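Local coordinates for ABC transporter, substrate binding protein (Polyamine) (Agrobacterium tumefaciens, PDB 4EUO), which binds gamma-aminobutyric acid and probably delivers it to an ABC transporter as its periplasmic substrate-binding protein, at residues V59-G71 / A292-I304. Residues are numbered along the deposited sequence; the frame is centred on the assembly and turned at random.
Sequences VEGDYAAQAGPKG and ADMNYWAQHRDEI
D302 OD1 accepts from K70 NZ at 3.0 Å on its syn lone pair, within a salt bridge, and from water 2. NZ also donates to Q66 OE1, in the carbonyl plane on a lone pair. In this type II periplasmic-binding-protein fold, helix 61-67, which follows strand 56-60, packs against helix 294-299 near the C-terminus, the axes 7.8 Å apart and crossing at -52°. D62 is the knob of the interface, its side chain set in a hole formed by M294, W297, A298 and R301. D62 CG lies between the backbone N and the carbonyl carbon, chi1 68°, which turns the carboxylate toward R301. D62 CB rests 3.7 Å from W297 CB. The salt bridge from R301 NE to D62 OD2 is 3.0 Å long but bent, 133° at the hydrogen, and reaches OD2 from above the carboxylate plane. R301 runs extended to NE, placing its guanidinium beside Y63, whose CD1 lies over the centre of one guanidinium face; the group in turn meets the edge of the ring, the two planes nearly perpendicular. Two waters in the guanidinium plane also help fix its rotation: NH2 donates to water 1, which is within reach of D62 OD1 and E60 OE1, and NH1 to water 2. The ligand touches E60, which R301 reaches only through water 1, so R301 probably lies in the pocket's second shell. The amide of Q66 lies against R301 CD, its rotation held by a nearly straight bond from Q66 NE2 to Y63 O (3.1 Å), an oxygen that also accepts from Q66 N. Away from the charges, A65 CB meets A298 CB at 3.7 Å, and where both helices begin, M294 SD lies 3.6 Å from G61 CA.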
ATOM      1  N   VAL A  59       6.724   4.416   0.571  1.00  8.43           N
ATOM      2  CA  VAL A  59       6.980   3.110   1.186  1.00  8.02           C
ATOM      3  C   VAL A  59       5.764   2.652   1.971  1.00  8.50           C
ATOM      4  O   VAL A  59       4.870   3.435   2.264  1.00  8.33           O
ATOM      5  CB  VAL A  59       8.218   3.176   2.136  1.00  9.36           C
ATOM      6  CG1 VAL A  59       9.484   3.547   1.380  1.00  9.48           C
ATOM      7  CG2 VAL A  59       7.972   4.133   3.302  1.00  9.65           C
ATOM      8  N   GLU A  60       5.780   1.381   2.411  1.00  7.65           N
ATOM      9  CA  GLU A  60       4.737   0.909   3.311  1.00  8.09           C
ATOM     10  C   GLU A  60       4.945   1.496   4.699  1.00  8.95           C
ATOM     11  O   GLU A  60       6.103   1.630   5.151  1.00  8.66           O
ATOM     12  CB  GLU A  60       4.744  -0.624   3.336  1.00  9.09           C
ATOM     13  CG  GLU A  60       4.173  -1.172   2.023  1.00  9.00           C
ATOM     14  CD  GLU A  60       4.701  -2.531   1.601  1.00 10.09           C
ATOM     15  OE1 GLU A  60       5.882  -2.847   1.846  1.00  8.85           O
ATOM     16  OE2 GLU A  60       3.938  -3.256   0.929  1.00 11.45           O
ATOM     17  N   GLY A  61       3.847   1.798   5.403  1.00  8.28           N
ATOM     18  CA  GLY A  61       3.975   2.462   6.701  1.00  8.46           C
ATOM     19  C   GLY A  61       4.706   1.673   7.767  1.00  9.82           C
ATOM     20  O   GLY A  61       5.349   2.276   8.647  1.00  9.37           O
ATOM     21  N   ASP A  62       4.624   0.344   7.739  1.00  8.21           N
ATOM     22  CA  ASP A  62       5.339  -0.437   8.750  1.00  8.21           C
ATOM     23  C   ASP A  62       6.854  -0.363   8.527  1.00 10.02           C
ATOM     24  O   ASP A  62       7.625  -0.297   9.486  1.00 11.22           O
ATOM     25  CB  ASP A  62       4.842  -1.885   8.775  1.00  9.63           C
ATOM     26  CG  ASP A  62       5.205  -2.667   7.536  1.00 10.25           C
ATOM     27  OD1 ASP A  62       4.735  -2.284   6.432  1.00 10.29           O
ATOM     28  OD2 ASP A  62       5.986  -3.619   7.656  1.00 10.07           O
ATOM     29  N   TYR A  63       7.272  -0.357   7.254  1.00  8.83           N
ATOM     30  CA  TYR A  63       8.675  -0.151   6.938  1.00  8.64           C
ATOM     31  C   TYR A  63       9.096   1.257   7.404  1.00 10.04           C
ATOM     32  O   TYR A  63      10.113   1.402   8.120  1.00 10.32           O
ATOM     33  CB  TYR A  63       8.920  -0.309   5.433  1.00  9.75           C
ATOM     34  CG  TYR A  63      10.305   0.145   5.035  1.00  9.37           C
ATOM     35  CD1 TYR A  63      11.389  -0.725   5.100  1.00 11.37           C
ATOM     36  CD2 TYR A  63      10.536   1.459   4.612  1.00  9.62           C
ATOM     37  CE1 TYR A  63      12.672  -0.306   4.732  1.00 11.39           C
ATOM     38  CE2 TYR A  63      11.813   1.886   4.243  1.00 10.65           C
ATOM     39  CZ  TYR A  63      12.865   1.000   4.308  1.00 11.76           C
ATOM     40  OH  TYR A  63      14.119   1.431   3.929  1.00 12.96           O
ATOM     41  N   ALA A  64       8.300   2.304   7.076  1.00  9.69           N
ATOM     42  CA  ALA A  64       8.658   3.691   7.453  1.00  9.92           C
ATOM     43  C   ALA A  64       8.866   3.829   8.941  1.00 12.61           C
ATOM     44  O   ALA A  64       9.785   4.561   9.359  1.00 12.62           O
ATOM     45  CB  ALA A  64       7.533   4.625   7.034  1.00 10.90           C
ATOM     46  N   ALA A  65       8.018   3.185   9.761  1.00 10.38           N
ATOM     47  CA  ALA A  65       8.052   3.345  11.206  1.00 12.08           C
ATOM     48  C   ALA A  65       9.244   2.688  11.855  1.00 16.12           C
ATOM     49  O   ALA A  65       9.507   2.966  13.037  1.00 18.54           O
ATOM     50  CB  ALA A  65       6.744   2.878  11.831  1.00 13.29           C
ATOM     51  N   GLN A  66       9.958   1.819  11.153  1.00 11.95           N
ATOM     52  CA  GLN A  66      11.153   1.245  11.748  1.00 13.94           C
ATOM     53  C   GLN A  66      12.447   1.578  11.023  1.00 13.62           C
ATOM     54  O   GLN A  66      13.508   1.259  11.550  1.00 13.81           O
ATOM     55  CB  GLN A  66      10.973  -0.241  12.007  1.00 16.72           C
ATOM     56  CG  GLN A  66      10.643  -1.020  10.764  1.00 14.13           C
ATOM     57  CD  GLN A  66      11.829  -1.483   9.993  1.00 21.62           C
ATOM     58  OE1 GLN A  66      12.569  -2.370  10.440  1.00 17.51           O
ATOM     59  NE2 GLN A  66      12.025  -0.903   8.796  1.00 16.98           N
ATOM     60  N   ALA A  67      12.394   2.199   9.852  1.00 12.22           N
ATOM     61  CA  ALA A  67      13.607   2.450   9.071  1.00 11.98           C
ATOM     62  C   ALA A  67      14.460   3.611   9.618  1.00 15.47           C
ATOM     63  O   ALA A  67      15.678   3.590   9.450  1.00 15.17           O
ATOM     64  CB  ALA A  67      13.255   2.660   7.593  1.00 12.18           C
ATOM     65  N   GLY A  68      13.852   4.554  10.313  1.00 17.48           N
ATOM     66  CA  GLY A  68      14.617   5.692  10.866  1.00 18.99           C
ATOM     67  C   GLY A  68      15.712   5.328  11.862  1.00 24.40           C
ATOM     68  O   GLY A  68      16.906   5.588  11.613  1.00 24.76           O
ATOM     69  N   PRO A  69      15.347   4.568  12.923  1.00 23.19           N
ATOM     70  CA  PRO A  69      16.352   4.106  13.906  1.00 22.75           C
ATOM     71  C   PRO A  69      17.457   3.232  13.324  1.00 26.56           C
ATOM     72  O   PRO A  69      18.520   3.120  13.931  1.00 28.46           O
ATOM     73  CB  PRO A  69      15.508   3.307  14.917  1.00 24.38           C
ATOM     74  CG  PRO A  69      14.155   3.895  14.822  1.00 27.15           C
ATOM     75  CD  PRO A  69      13.980   4.195  13.349  1.00 22.88           C
ATOM     76  N   LYS A  70      17.217   2.616  12.147  1.00 20.94           N
ATOM     77  CA  LYS A  70      18.200   1.779  11.456  1.00 20.25           C
ATOM     78  C   LYS A  70      19.224   2.622  10.677  1.00 23.94           C
ATOM     79  O   LYS A  70      20.172   2.070  10.110  1.00 25.76           O
ATOM     80  CB  LYS A  70      17.490   0.786  10.514  1.00 22.16           C
ATOM     81  CG  LYS A  70      16.855  -0.362  11.263  1.00 25.70           C
ATOM     82  CD  LYS A  70      16.289  -1.401  10.311  1.00 22.31           C
ATOM     83  CE  LYS A  70      15.701  -2.544  11.075  1.00 25.97           C
ATOM     84  NZ  LYS A  70      15.239  -3.603  10.147  1.00 32.36           N
ATOM     85  N   GLY A  71      19.002   3.937  10.636  1.00 21.99           N
ATOM     86  CA  GLY A  71      19.887   4.861   9.936  1.00 20.96           C
ATOM     87  C   GLY A  71      19.619   4.954   8.446  1.00 21.45           C
ATOM     88  O   GLY A  71      20.493   5.368   7.685  1.00 20.79           O
ATOM     89  N   ALA A 292      -5.209  -2.976   9.803  1.00  9.85           N
ATOM     90  CA  ALA A 292      -3.927  -3.578  10.102  1.00  9.71           C
ATOM     91  C   ALA A 292      -3.133  -2.654  11.000  1.00 11.33           C
ATOM     92  O   ALA A 292      -3.250  -1.418  10.923  1.00 11.91           O
ATOM     93  CB  ALA A 292      -3.148  -3.892   8.825  1.00 10.81           C
ATOM     94  N   ASP A 293      -2.321  -3.258  11.859  1.00  9.97           N
ATOM     95  CA  ASP A 293      -1.540  -2.469  12.823  1.00  9.81           C
ATOM     96  C   ASP A 293      -0.105  -2.387  12.342  1.00 11.50           C
ATOM     97  O   ASP A 293       0.697  -3.319  12.508  1.00 10.50           O
ATOM     98  CB  ASP A 293      -1.618  -3.112  14.208  1.00 11.42           C
ATOM     99  CG  ASP A 293      -0.981  -2.276  15.297  1.00 13.17           C
ATOM    100  OD1 ASP A 293      -0.143  -1.414  14.976  1.00 11.69           O
ATOM    101  OD2 ASP A 293      -1.379  -2.450  16.469  1.00 14.90           O
ATOM    102  N   MET A 294       0.199  -1.284  11.689  1.00 10.17           N
ATOM    103  CA  MET A 294       1.541  -1.114  11.132  1.00  9.77           C
ATOM    104  C   MET A 294       2.585  -0.867  12.171  1.00 11.65           C
ATOM    105  O   MET A 294       3.752  -1.171  11.927  1.00 11.01           O
ATOM    106  CB  MET A 294       1.560  -0.009  10.087  1.00 11.81           C
ATOM    107  CG  MET A 294       0.624  -0.307   8.885  1.00 13.03           C
ATOM    108  SD  MET A 294       0.859   0.887   7.575  1.00 11.91           S
ATOM    109  CE  MET A 294       0.380   2.408   8.346  1.00 13.00           C
ATOM    110  N   ASN A 295       2.186  -0.346  13.348  1.00 10.65           N
ATOM    111  CA  ASN A 295       3.155  -0.148  14.421  1.00 11.40           C
ATOM    112  C   ASN A 295       3.556  -1.499  15.023  1.00 12.46           C
ATOM    113  O   ASN A 295       4.733  -1.740  15.298  1.00 12.53           O
ATOM    114  CB  ASN A 295       2.578   0.782  15.459  1.00 14.85           C
ATOM    115  CG  ASN A 295       2.504   2.196  14.948  1.00 35.89           C
ATOM    116  OD1 ASN A 295       1.497   2.891  15.125  1.00 42.55           O
ATOM    117  ND2 ASN A 295       3.558   2.638  14.266  1.00 23.99           N
ATOM    118  N   TYR A 296       2.602  -2.407  15.147  1.00 10.69           N
ATOM    119  CA  TYR A 296       2.900  -3.750  15.612  1.00 10.40           C
ATOM    120  C   TYR A 296       3.878  -4.416  14.651  1.00 11.54           C
ATOM    121  O   TYR A 296       4.893  -4.988  15.065  1.00 11.01           O
ATOM    122  CB  TYR A 296       1.616  -4.599  15.688  1.00 10.44           C
ATOM    123  CG  TYR A 296       1.898  -6.023  16.077  1.00 10.39           C
ATOM    124  CD1 TYR A 296       1.976  -6.395  17.414  1.00 11.63           C
ATOM    125  CD2 TYR A 296       2.073  -7.013  15.106  1.00 11.08           C
ATOM    126  CE1 TYR A 296       2.260  -7.701  17.776  1.00 11.53           C
ATOM    127  CE2 TYR A 296       2.362  -8.317  15.455  1.00 11.28           C
ATOM    128  CZ  TYR A 296       2.447  -8.660  16.791  1.00 12.81           C
ATOM    129  OH  TYR A 296       2.756  -9.939  17.118  1.00 13.70           O
ATOM    130  N   TRP A 297       3.602  -4.317  13.344  1.00  9.87           N
ATOM    131  CA  TRP A 297       4.497  -4.873  12.353  1.00 10.07           C
ATOM    132  C   TRP A 297       5.871  -4.188  12.408  1.00 10.36           C
ATOM    133  O   TRP A 297       6.896  -4.889  12.345  1.00 11.08           O
ATOM    134  CB  TRP A 297       3.885  -4.750  10.950  1.00  9.02           C
ATOM    135  CG  TRP A 297       3.005  -5.908  10.595  1.00  9.10           C
ATOM    136  CD1 TRP A 297       1.706  -6.116  10.971  1.00 10.25           C
ATOM    137  CD2 TRP A 297       3.367  -7.001   9.757  1.00  8.68           C
ATOM    138  NE1 TRP A 297       1.228  -7.274  10.392  1.00  8.81           N
ATOM    139  CE2 TRP A 297       2.226  -7.832   9.629  1.00  8.50           C
ATOM    140  CE3 TRP A 297       4.511  -7.309   9.017  1.00  9.66           C
ATOM    141  CZ2 TRP A 297       2.220  -8.967   8.818  1.00  9.14           C
ATOM    142  CZ3 TRP A 297       4.503  -8.422   8.201  1.00  9.08           C
ATOM    143  CH2 TRP A 297       3.373  -9.241   8.110  1.00  9.50           C
ATOM    144  N   ALA A 298       5.923  -2.862  12.565  1.00  9.49           N
ATOM    145  CA  ALA A 298       7.218  -2.168  12.612  1.00 10.68           C
ATOM    146  C   ALA A 298       8.058  -2.712  13.783  1.00 12.43           C
ATOM    147  O   ALA A 298       9.253  -2.932  13.616  1.00 12.78           O
ATOM    148  CB  ALA A 298       6.989  -0.689  12.820  1.00 12.04           C
ATOM    149  N   GLN A 299       7.412  -3.001  14.922  1.00 10.96           N
ATOM    150  CA  GLN A 299       8.136  -3.474  16.135  1.00 11.92           C
ATOM    151  C   GLN A 299       8.653  -4.892  15.965  1.00 14.72           C
ATOM    152  O   GLN A 299       9.578  -5.286  16.698  1.00 17.17           O
ATOM    153  CB  GLN A 299       7.214  -3.418  17.364  1.00 12.82           C
ATOM    154  CG  GLN A 299       6.850  -2.002  17.808  1.00 16.10           C
ATOM    155  CD  GLN A 299       5.886  -1.944  19.003  1.00 27.00           C
ATOM    156  OE1 GLN A 299       4.912  -1.188  19.024  1.00 30.31           O
ATOM    157  NE2 GLN A 299       6.123  -2.718  20.040  1.00 24.48           N
ATOM    158  N   HIS A 300       8.072  -5.683  15.052  1.00 11.55           N
ATOM    159  CA  HIS A 300       8.426  -7.092  14.877  1.00 11.61           C
ATOM    160  C   HIS A 300       8.793  -7.361  13.420  1.00 11.37           C
ATOM    161  O   HIS A 300       8.753  -8.512  12.966  1.00 11.80           O
ATOM    162  CB  HIS A 300       7.197  -7.961  15.243  1.00 12.74           C
ATOM    163  CG  HIS A 300       6.625  -7.702  16.618  1.00 13.06           C
ATOM    164  ND1 HIS A 300       6.991  -8.449  17.737  1.00 15.95           N
ATOM    165  CD2 HIS A 300       5.715  -6.785  17.000  1.00 10.30           C
ATOM    166  CE1 HIS A 300       6.300  -7.935  18.753  1.00 11.88           C
ATOM    167  NE2 HIS A 300       5.516  -6.931  18.358  1.00 13.40           N
ATOM    168  N   ARG A 301       9.193  -6.317  12.691  1.00 11.65           N
ATOM    169  CA  ARG A 301       9.318  -6.458  11.241  1.00 11.58           C
ATOM    170  C   ARG A 301      10.250  -7.519  10.750  1.00 12.87           C
ATOM    171  O   ARG A 301       9.896  -8.310   9.866  1.00 11.74           O
ATOM    172  CB  ARG A 301       9.591  -5.116  10.582  1.00 11.03           C
ATOM    173  CG  ARG A 301       9.131  -5.031   9.136  1.00 11.20           C
ATOM    174  CD  ARG A 301       9.345  -3.638   8.546  1.00 11.43           C
ATOM    175  NE  ARG A 301       8.902  -3.635   7.147  1.00 11.24           N
ATOM    176  CZ  ARG A 301       9.598  -4.137   6.132  1.00 12.48           C
ATOM    177  NH1 ARG A 301      10.871  -4.491   6.298  1.00 13.83           N
ATOM    178  NH2 ARG A 301       9.054  -4.213   4.924  1.00 13.27           N
ATOM    179  N   ASP A 302      11.474  -7.541  11.327  1.00 13.79           N
ATOM    180  CA  ASP A 302      12.463  -8.505  10.866  1.00 14.05           C
ATOM    181  C   ASP A 302      12.060  -9.925  11.195  1.00 14.82           C
ATOM    182  O   ASP A 302      12.232 -10.829  10.369  1.00 15.13           O
ATOM    183  CB  ASP A 302      13.825  -8.186  11.500  1.00 16.97           C
ATOM    184  CG  ASP A 302      14.337  -6.820  11.128  1.00 27.70           C
ATOM    185  OD1 ASP A 302      14.028  -6.362  10.016  1.00 27.25           O
ATOM    186  OD2 ASP A 302      15.072  -6.221  11.943  1.00 34.08           O
ATOM    187  N   GLU A 303      11.492 -10.131  12.387  1.00 14.15           N
ATOM    188  CA  GLU A 303      11.126 -11.472  12.795  1.00 15.51           C
ATOM    189  C   GLU A 303       9.963 -12.036  12.006  1.00 14.91           C
ATOM    190  O   GLU A 303       9.987 -13.192  11.590  1.00 15.21           O
ATOM    191  CB  GLU A 303      10.871 -11.536  14.297  1.00 18.29           C
ATOM    192  CG  GLU A 303      10.820 -12.949  14.863  1.00 35.52           C
ATOM    193  CD  GLU A 303      11.920 -13.923  14.478  1.00 62.25           C
ATOM    194  OE1 GLU A 303      13.110 -13.529  14.475  1.00 61.62           O
ATOM    195  OE2 GLU A 303      11.588 -15.102  14.213  1.00 57.00           O
ATOM    196  N   ILE A 304       8.946 -11.208  11.765  1.00 11.96           N
ATOM    197  CA  ILE A 304       7.841 -11.703  10.953  1.00 11.22           C
ATOM    198  C   ILE A 304       8.364 -12.007   9.542  1.00 12.45           C
ATOM    199  O   ILE A 304       8.016 -13.051   8.985  1.00 12.78           O
ATOM    200  CB  ILE A 304       6.659 -10.709  10.911  1.00 13.42           C
ATOM    201  CG1 ILE A 304       6.085 -10.450  12.317  1.00 13.84           C
ATOM    202  CG2 ILE A 304       5.583 -11.240   9.974  1.00 12.68           C
ATOM    203  CD1 ILE A 304       5.154  -9.235  12.370  1.00 12.52           C
TER
HETATM  204  O   HOH W   1       6.358  -3.655   4.612  1.00 11.98           O
HETATM  205  O   HOH W   2      12.692  -4.790   8.416  1.00 23.65           O
HETATM  206  O   HOH W   3      12.008  -3.425  13.451  1.00 35.73           O